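Local coordinates for protein beta-lactamase Mb2281c (Mycobacterium bovis, PDB 3I7J) that probably hydrolyses an amide or ester bond through an active-site serine, as in the serine beta-lactamases and penicillin-binding proteins whose fold it shares, at residues A154-F159 / V245-R250; E5-W10 / P261-A266. One frame throughout, in Å; residues are numbered along the deposited sequence.

Both contacts lie against the six-stranded antiparallel sheet of the beta-lactamase fold, and their centres lie 14 Å apart. Contact 2 joins regions near the two ends of the chain: residues 5-10, largely a 3-10 segment before strand 15-21, and residues 261-266 on the last helix, 256-271. Contact 1 lies between them in sequence and sets helix 153-164 on strand 242-248. That strand is followed in the chain by helix 256-271. It also joins the contacts directly: Val246 and Thr248 pack on Trp10, while Val245 and Leu247 point to helix 153-164. One strand therefore has helix 153-164 on one face and the terminal elements on the other.

Contact 1. Residues A154-F159 / V245-R250; sequences ADLAVF and VVLTAR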
# COMPACT_ATOMS: atom_id res chain seq x y z
N ALA A 154 -3.79 -14.20 4.79
CA ALA A 154 -2.65 -14.84 5.46
C ALA A 154 -1.33 -14.28 4.95
O ALA A 154 -0.42 -13.99 5.73
CB ALA A 154 -2.69 -16.36 5.23
N ASP A 155 -1.21 -14.16 3.63
CA ASP A 155 0.00 -13.62 3.01
C ASP A 155 0.16 -12.14 3.36
O ASP A 155 1.26 -11.68 3.68
CB ASP A 155 -0.05 -13.78 1.48
CG ASP A 155 0.49 -15.11 1.01
OD1 ASP A 155 0.63 -16.03 1.85
OD2 ASP A 155 0.74 -15.25 -0.21
N LEU A 156 -0.94 -11.39 3.30
CA LEU A 156 -0.87 -9.97 3.62
C LEU A 156 -0.56 -9.76 5.09
O LEU A 156 0.04 -8.76 5.47
CB LEU A 156 -2.17 -9.26 3.26
CG LEU A 156 -2.42 -9.07 1.77
CD1 LEU A 156 -3.57 -8.08 1.62
CD2 LEU A 156 -1.17 -8.52 1.07
N ALA A 157 -0.98 -10.72 5.92
CA ALA A 157 -0.74 -10.65 7.36
C ALA A 157 0.76 -10.72 7.60
O ALA A 157 1.30 -9.99 8.44
CB ALA A 157 -1.43 -11.82 8.05
N VAL A 158 1.43 -11.60 6.86
CA VAL A 158 2.88 -11.76 6.94
C VAL A 158 3.53 -10.46 6.46
O VAL A 158 4.49 -9.98 7.05
CB VAL A 158 3.36 -12.93 6.05
CG1 VAL A 158 4.88 -13.00 6.04
CG2 VAL A 158 2.77 -14.25 6.56
N PHE A 159 2.99 -9.89 5.38
CA PHE A 159 3.51 -8.65 4.82
C PHE A 159 3.41 -7.54 5.87
O PHE A 159 4.38 -6.81 6.11
CB PHE A 159 2.75 -8.26 3.55
CG PHE A 159 3.36 -7.10 2.81
CD1 PHE A 159 4.65 -7.20 2.27
CD2 PHE A 159 2.67 -5.91 2.66
CE1 PHE A 159 5.23 -6.13 1.59
CE2 PHE A 159 3.24 -4.84 1.97
CZ PHE A 159 4.53 -4.95 1.44
N VAL A 245 -5.59 -5.81 8.22
CA VAL A 245 -5.76 -6.20 6.83
C VAL A 245 -7.22 -6.59 6.62
O VAL A 245 -7.75 -7.42 7.36
CB VAL A 245 -4.88 -7.41 6.46
CG1 VAL A 245 -5.33 -7.99 5.14
CG2 VAL A 245 -3.40 -7.00 6.37
N VAL A 246 -7.87 -5.99 5.63
CA VAL A 246 -9.26 -6.34 5.32
C VAL A 246 -9.42 -6.52 3.81
O VAL A 246 -9.09 -5.63 3.03
CB VAL A 246 -10.29 -5.27 5.79
CG1 VAL A 246 -11.67 -5.62 5.25
CG2 VAL A 246 -10.34 -5.21 7.31
N LEU A 247 -9.93 -7.68 3.42
CA LEU A 247 -10.18 -8.00 2.02
C LEU A 247 -11.62 -8.49 1.86
O LEU A 247 -12.05 -9.40 2.57
CB LEU A 247 -9.22 -9.09 1.52
CG LEU A 247 -7.71 -8.78 1.53
CD1 LEU A 247 -6.96 -10.00 1.01
CD2 LEU A 247 -7.41 -7.55 0.69
N THR A 248 -12.35 -7.86 0.94
CA THR A 248 -13.74 -8.23 0.66
C THR A 248 -13.95 -8.42 -0.83
O THR A 248 -13.14 -8.00 -1.66
CB THR A 248 -14.74 -7.14 1.12
OG1 THR A 248 -14.82 -6.11 0.13
CG2 THR A 248 -14.31 -6.54 2.45
N ALA A 249 -15.06 -9.08 -1.16
CA ALA A 249 -15.42 -9.36 -2.54
C ALA A 249 -16.42 -8.33 -3.09
O ALA A 249 -17.27 -8.66 -3.91
CB ALA A 249 -16.01 -10.76 -2.65
N ARG A 250 -16.33 -7.10 -2.61
CA ARG A 250 -17.21 -6.04 -3.09
C ARG A 250 -16.39 -4.78 -3.35
O ARG A 250 -15.66 -4.31 -2.48
CB ARG A 250 -18.30 -5.72 -2.06
CG ARG A 250 -19.33 -4.73 -2.59
CD ARG A 250 -20.43 -4.43 -1.57
NE ARG A 250 -21.38 -3.47 -2.10
CZ ARG A 250 -22.40 -2.95 -1.41
NH1 ARG A 250 -22.60 -3.31 -0.15
NH2 ARG A 250 -23.21 -2.08 -1.99
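A helix-on-sheet packing of the beta-lactamase fold brings Leu156 of helix 153-164 against Val245 and Leu247 of strand 242-248. The contact is apolar and buried, and no hydrogen bond crosses it. Leu156 CB lies 3.9 Å from Val245 CG1 and 4.0 Å from Val245 CG2. The two side chains meet at about a right angle. Leu156 CG is anti to its own carbonyl carbon (chi1 -73°), which lets CD1 reach obliquely toward Leu247. Leu156 CD1 touches both strand residues. It lies 3.9 Å from Val245 CG1. It also sits 3.9 Å from Leu247 CD1 and 4.0 Å from Leu247 CD2, so one methyl fits against the forked end of the other leucine. The alternation of the strand sets this up. Val245 and Leu247 point to the helix, while Val246 points away. Segments 154-159 and 245-248 run roughly antiparallel (155°), and their axes approach to 8.9 Å. Strand 15-21 pairs with this strand through Val245 and Leu247, and its Ile20 touches Ala157. Asp155, on the same helix, is hydrogen-bonded by OD2 to Thr135 N and Thr136 OG1.

Contact 2. Residues E5-W10 / P261-A266; sequences EVLGGW and PAISDA
Ile263 of helix 256-271 meets Val6, Leu7 and Trp10, which belong to the N-terminal 3-10 turn and the residue after it. In the beta-lactamase fold the first and last parts of the chain come together beside the large sheet, and this contact is part of that closure. Ile263 is the hub. Its CG1 is anti to the backbone N (chi1 -171°) and the chain runs on extended, which carries CD1 to the N-terminal segment. The tight part is there. Leu7 CD1 lies 3.3 Å from Ile263 CD1, closer than usual for two methyls; Leu7 is in an unusual rotamer, so the exact closeness is uncertain. The same Leu7 CD1 sits over one face of the Trp10 ring, 3.9 Å above its plane and offset toward the rim. Leu7 also touches Ala15 and Ala17 of strand 15-21, on the buried side.

The solvent side is thinner. Val6 is exposed, yet its CG1 still touches Ile263 CD1 at 3.7 Å. Glu5, Gly8 and Gly9 are exposed too and make no contact with residues 261-266. The 3-10 turn is held by its own backbone hydrogen bonds, such as Gly8 N to Glu5 O and Trp10 N to Leu7 O.

Trp10 is buried and closes the inner end of the contact. Its other neighbours include Val246 and Thr248 of strand 242-248 and the ring of Trp260, whose plane is turned by about 30°. On the next position of the helix, Ser264 OG is hydrogen-bonded to Trp260 O and Trp235 NE1. Trp10 and Ile263 cross at about a right angle. Ile263 CG2 meets the indole at its edge, near the ring plane, 4.0 Å from Trp10 CZ2.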
# COMPACT_ATOMS: atom_id res chain seq x y z
N GLU A 5 -15.52 -9.51 14.12
CA GLU A 5 -16.79 -10.19 13.92
C GLU A 5 -17.79 -9.32 13.17
O GLU A 5 -18.70 -9.83 12.51
CB GLU A 5 -17.36 -10.63 15.26
CG GLU A 5 -16.48 -11.64 15.97
CD GLU A 5 -17.06 -12.07 17.30
OE1 GLU A 5 -18.21 -12.56 17.32
OE2 GLU A 5 -16.37 -11.93 18.33
N VAL A 6 -17.62 -8.01 13.25
CA VAL A 6 -18.54 -7.11 12.56
C VAL A 6 -18.58 -7.42 11.06
O VAL A 6 -19.49 -6.99 10.36
CB VAL A 6 -18.12 -5.64 12.74
CG1 VAL A 6 -16.83 -5.35 11.95
CG2 VAL A 6 -19.25 -4.72 12.27
N LEU A 7 -17.59 -8.16 10.57
CA LEU A 7 -17.54 -8.50 9.15
C LEU A 7 -18.74 -9.36 8.74
O LEU A 7 -19.21 -9.27 7.60
CB LEU A 7 -16.24 -9.25 8.83
CG LEU A 7 -15.17 -8.50 8.04
CD1 LEU A 7 -14.71 -7.27 8.79
CD2 LEU A 7 -13.99 -9.43 7.77
N GLY A 8 -19.22 -10.18 9.66
CA GLY A 8 -20.36 -11.04 9.36
C GLY A 8 -21.61 -10.25 9.00
O GLY A 8 -22.50 -10.77 8.32
N GLY A 9 -21.67 -9.00 9.44
CA GLY A 9 -22.83 -8.18 9.14
C GLY A 9 -22.59 -7.22 7.99
O GLY A 9 -23.45 -6.39 7.69
N TRP A 10 -21.43 -7.32 7.35
CA TRP A 10 -21.12 -6.43 6.23
C TRP A 10 -21.86 -6.83 4.96
O TRP A 10 -22.04 -8.02 4.68
CB TRP A 10 -19.61 -6.44 5.94
CG TRP A 10 -18.81 -5.53 6.82
CD1 TRP A 10 -19.16 -5.05 8.05
CD2 TRP A 10 -17.49 -5.03 6.55
NE1 TRP A 10 -18.14 -4.30 8.57
CE2 TRP A 10 -17.10 -4.26 7.68
CE3 TRP A 10 -16.60 -5.15 5.48
CZ2 TRP A 10 -15.85 -3.63 7.76
CZ3 TRP A 10 -15.36 -4.52 5.56
CH2 TRP A 10 -15.00 -3.77 6.69
N PRO A 261 -13.80 2.87 8.75
CA PRO A 261 -13.28 3.63 9.90
C PRO A 261 -13.73 3.00 11.22
O PRO A 261 -12.97 2.94 12.19
CB PRO A 261 -13.87 5.02 9.69
CG PRO A 261 -14.02 5.11 8.19
CD PRO A 261 -14.57 3.75 7.85
N ALA A 262 -14.96 2.51 11.25
CA ALA A 262 -15.52 1.90 12.45
C ALA A 262 -14.77 0.64 12.87
O ALA A 262 -14.48 0.47 14.06
CB ALA A 262 -17.00 1.57 12.23
N ILE A 263 -14.45 -0.24 11.93
CA ILE A 263 -13.74 -1.46 12.30
C ILE A 263 -12.31 -1.13 12.71
O ILE A 263 -11.72 -1.81 13.54
CB ILE A 263 -13.75 -2.50 11.16
CG1 ILE A 263 -13.21 -3.83 11.69
CG2 ILE A 263 -12.94 -2.02 9.97
CD1 ILE A 263 -13.32 -4.96 10.69
N SER A 264 -11.77 -0.05 12.14
CA SER A 264 -10.42 0.37 12.46
C SER A 264 -10.33 0.84 13.91
O SER A 264 -9.43 0.44 14.65
CB SER A 264 -9.98 1.49 11.52
OG SER A 264 -9.84 1.01 10.20
N ASP A 265 -11.27 1.69 14.32
CA ASP A 265 -11.25 2.18 15.70
C ASP A 265 -11.60 1.07 16.68
O ASP A 265 -11.12 1.06 17.82
CB ASP A 265 -12.18 3.39 15.86
CG ASP A 265 -11.69 4.60 15.08
OD1 ASP A 265 -10.47 4.83 15.04
OD2 ASP A 265 -12.53 5.32 14.51
N ALA A 266 -12.43 0.13 16.23
CA ALA A 266 -12.80 -1.00 17.08
C ALA A 266 -11.55 -1.85 17.31
O ALA A 266 -11.27 -2.27 18.43
CB ALA A 266 -13.89 -1.83 16.40